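Local coordinates for putative O-acetylhomoserine (Thiol)-lyase (Campylobacter jejuni, PDB 4OC9), which probably catalyses the pyridoxal-phosphate-dependent transfer of the aminocarboxypropyl group of O-acetylhomoserine to sulfide or a thiol, at the interface of chains A and B and the interface of chains A and C. Coordinates in Å, arbitrary orientation; residue numbers count along the deposited sequence, not the author numbering. Chains: chain A/B/C, Putative O-acetylhomoserine (Thiol)-lyase.

Contact 1: the interface of chains A and B. Residues chain A 42, 45-46, 246; chain B 381, 385.
A:Ala42 and A:Phe45, one turn apart on helix 38-45, face B:Ser381 at the end of the 3-10 helix 379-381, while A:Asn46 and A:His246 meet B:Ser385. The patch is a small part of the two-fold interface between chains A and B, and B:Ser381 and B:Ser385 lie in a His-Pro-Ala-Ser-Thr-Thr-His-Ser stretch that in this family probably runs close to the active site. Apolar packing is slight: A:Ala42 CB lies 3.8 Å from B:Ser381 CB. The hydroxyl OG of B:Ser381, wedged between its own backbone N and carbonyl carbon (chi1 66°), approaches the same methyl. The main-chain carbonyl of B:Ser381 points at the helix surface, with O 3.4 Å from A:Ala42 CB and 4.1 Å from A:Phe45 CB; A:Phe45 thus contributes its CB rather than its ring. Polar contacts lie on the other flank. The amide oxygen OD1 of A:Asn46 faces the hydroxyl OG of B:Ser385 at 3.5 Å, a loose approach. That hydroxyl extends away from its backbone N (chi1 178°), towards A:Asn46, while the carbonyl of the same serine serves A:His246. The imidazole NE2 of A:His246 donates to B:Ser385 O in the carbonyl plane, although the acceptor lies 19° out of the ring plane. At 2.4 Å between A:His246 NE2 and B:Ser385 O, this hydrogen bond is modelled doubtfully short.

Contact 2: the interface of chains A and C. Residues chain A 18-20, 22, 26, 28; chain C 18, 28, 52, 60.
A:Gln20 fits between C:Tyr28, C:Asn52 and C:Pro60, forming the tight half of this two-fold A-C contact of mostly loop residues, with C:Pro60 at the start of helix 60-73. Its side chain bends at chi2 (-60°), bringing the amide oxygen OE1 to the side of the main-chain O, near enough for the amide nitrogen of C:Asn52 to donate to both. C:Asn52 ND2 lies 3.0 Å from A:Gln20 O and 3.0 Å from A:Gln20 OE1; each acceptor offers a lone pair in its carbonyl plane, and both lie close to the plane of the asparagine amide. The CG of A:Gln20 rests at the hydroxyl end of the C:Tyr28 ring, 3.7 Å from CZ, and its amide carbon CD packs 3.8 Å from C:Pro60 CB. C:Pro60 CG also sits over one face of C:Tyr28 in its own chain, near the rim. A:Pro26 CG reaches C:Tyr28 CE1 at 3.7 Å, and A:Ser22 OG comes in at the ring edge. The other half is looser, with A:Asp18, A:Thr19 and C:Asp18 poorly ordered. As modelled, A:Tyr28 OH donates to the syn lone pair of C:Asp18 OD2, an uncertain bond given that disorder. A:Asp18 OD2 and C:Asp18 OD2, 2.8 Å apart, would clash unless a proton lay between them, so this approach is doubtful. The twin tyrosine bond is not modelled: chi1 differs (A:Asp18 -72°, C:Asp18 66°), and C:Tyr28 OH stands 5.7 Å from A:Asp18 OD2.

Contact 1: the interface of chains A and B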
# COMPACT_ATOMS: atom_id res chain seq x y z
N ALA A 42 29.09 5.81 10.50
CA ALA A 42 29.51 6.88 11.42
C ALA A 42 29.59 8.24 10.69
O ALA A 42 29.17 9.26 11.22
CB ALA A 42 30.86 6.55 12.05
N PHE A 45 26.12 9.62 10.51
CA PHE A 45 25.63 10.08 11.81
C PHE A 45 26.26 11.40 12.24
O PHE A 45 25.74 12.05 13.12
CB PHE A 45 25.83 9.01 12.90
CG PHE A 45 24.86 7.89 12.84
CD1 PHE A 45 25.06 6.81 12.01
CD2 PHE A 45 23.73 7.92 13.63
CE1 PHE A 45 24.13 5.79 11.96
CE2 PHE A 45 22.81 6.90 13.60
CZ PHE A 45 23.01 5.82 12.78
N ASN A 46 27.38 11.78 11.63
CA ASN A 46 28.11 13.04 11.94
C ASN A 46 27.91 14.14 10.95
O ASN A 46 28.58 15.15 11.00
CB ASN A 46 29.61 12.78 11.90
CG ASN A 46 30.06 11.80 12.93
OD1 ASN A 46 29.40 11.59 13.95
ND2 ASN A 46 31.23 11.21 12.70
N HIS A 246 27.57 17.55 19.21
CA HIS A 246 28.96 17.78 19.58
C HIS A 246 29.51 19.11 19.11
O HIS A 246 30.51 19.17 18.39
CB HIS A 246 29.83 16.63 19.11
CG HIS A 246 29.50 15.35 19.79
ND1 HIS A 246 30.05 15.01 21.01
CD2 HIS A 246 28.66 14.35 19.46
CE1 HIS A 246 29.56 13.84 21.40
NE2 HIS A 246 28.72 13.42 20.47
N SER B 381 30.03 5.38 17.85
CA SER B 381 30.11 6.24 16.66
C SER B 381 28.81 6.30 15.85
O SER B 381 28.78 6.80 14.69
CB SER B 381 31.18 5.66 15.73
OG SER B 381 30.82 4.37 15.21
N SER B 385 26.10 8.23 19.35
CA SER B 385 27.13 9.14 18.86
C SER B 385 26.95 10.54 19.47
O SER B 385 27.93 11.26 19.70
CB SER B 385 27.03 9.24 17.33
OG SER B 385 27.98 10.15 16.80

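Contact 2: the interface of chains A and C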
# COMPACT_ATOMS: atom_id res chain seq x y z
N ASP A 18 16.80 3.76 -10.44
CA ASP A 18 17.82 2.97 -9.78
C ASP A 18 18.28 1.84 -10.75
O ASP A 18 18.20 1.99 -11.98
CB ASP A 18 17.38 2.51 -8.39
CG ASP A 18 17.34 3.65 -7.37
OD1 ASP A 18 17.97 4.72 -7.57
OD2 ASP A 18 16.68 3.46 -6.33
N THR A 19 18.77 0.75 -10.22
CA THR A 19 19.26 -0.33 -11.05
C THR A 19 18.18 -0.93 -11.96
O THR A 19 18.43 -1.25 -13.11
CB THR A 19 19.78 -1.45 -10.13
OG1 THR A 19 20.58 -0.89 -9.07
CG2 THR A 19 20.56 -2.48 -10.90
N GLN A 20 16.97 -1.05 -11.42
CA GLN A 20 15.83 -1.63 -12.14
C GLN A 20 15.22 -0.74 -13.21
O GLN A 20 14.47 -1.21 -14.06
CB GLN A 20 14.74 -2.01 -11.14
CG GLN A 20 15.22 -2.94 -10.03
CD GLN A 20 15.77 -4.25 -10.56
OE1 GLN A 20 15.32 -4.76 -11.59
NE2 GLN A 20 16.70 -4.82 -9.84
N SER A 22 12.81 1.48 -13.12
CA SER A 22 11.36 1.57 -13.12
C SER A 22 11.02 3.03 -13.41
O SER A 22 11.64 3.94 -12.83
CB SER A 22 10.79 1.15 -11.77
OG SER A 22 11.31 1.95 -10.73
N PRO A 26 9.91 3.80 -7.00
CA PRO A 26 9.57 2.71 -6.14
C PRO A 26 9.13 3.14 -4.76
O PRO A 26 9.51 4.20 -4.26
CB PRO A 26 10.89 1.93 -6.00
CG PRO A 26 11.81 2.49 -7.03
CD PRO A 26 11.35 3.89 -7.28
N TYR A 28 9.52 2.59 -1.09
CA TYR A 28 10.47 2.06 -0.11
C TYR A 28 9.78 1.84 1.22
O TYR A 28 9.97 2.63 2.15
CB TYR A 28 11.73 2.94 -0.00
CG TYR A 28 12.58 2.90 -1.28
CD1 TYR A 28 13.55 1.91 -1.47
CD2 TYR A 28 12.38 3.82 -2.33
CE1 TYR A 28 14.28 1.84 -2.64
CE2 TYR A 28 13.14 3.75 -3.48
CZ TYR A 28 14.09 2.77 -3.61
OH TYR A 28 14.84 2.70 -4.75
N ASP C 18 19.59 -2.25 -4.09
CA ASP C 18 19.85 -1.37 -5.23
C ASP C 18 20.74 -0.21 -4.75
O ASP C 18 21.46 -0.33 -3.75
CB ASP C 18 18.56 -0.76 -5.84
CG ASP C 18 17.81 0.20 -4.89
OD1 ASP C 18 18.13 0.30 -3.69
OD2 ASP C 18 16.89 0.89 -5.37
N TYR C 28 7.87 -2.26 -6.32
CA TYR C 28 7.87 -1.66 -7.63
C TYR C 28 6.46 -1.57 -8.21
O TYR C 28 6.08 -2.38 -9.04
CB TYR C 28 8.85 -2.40 -8.56
CG TYR C 28 10.30 -2.24 -8.15
CD1 TYR C 28 11.04 -1.16 -8.60
CD2 TYR C 28 10.93 -3.14 -7.31
CE1 TYR C 28 12.35 -0.95 -8.20
CE2 TYR C 28 12.25 -2.96 -6.92
CZ TYR C 28 12.96 -1.86 -7.38
OH TYR C 28 14.27 -1.67 -7.02
N ASN C 52 14.31 -6.43 -17.49
CA ASN C 52 13.01 -5.82 -17.37
C ASN C 52 12.49 -5.28 -18.66
O ASN C 52 13.21 -4.62 -19.40
CB ASN C 52 13.06 -4.66 -16.37
CG ASN C 52 13.44 -5.10 -14.99
OD1 ASN C 52 13.38 -6.28 -14.67
ND2 ASN C 52 13.85 -4.16 -14.18
N PRO C 60 10.65 -6.81 -10.70
CA PRO C 60 11.68 -7.08 -9.72
C PRO C 60 11.20 -7.53 -8.32
O PRO C 60 11.86 -8.40 -7.70
CB PRO C 60 12.45 -5.76 -9.61
CG PRO C 60 12.05 -4.96 -10.79
CD PRO C 60 10.66 -5.40 -11.13

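The C-alpha centres of contact 1 and contact 2 lie about 31 Å apart, and the two patches have no chain A residue in common. Both nevertheless draw on the N-terminal part of chain A: contact 2 takes its loop residues 18-28, and contact 1 takes helix 38-45 shortly after them, joined by A:His246 from far along the chain. Chain A therefore faces two different neighbours at once. With four copies in the assembly, this fits the dimer of dimers usual in trans-sulfuration enzymes, with contact 1 probably inside the catalytic dimer and contact 2 joining dimers.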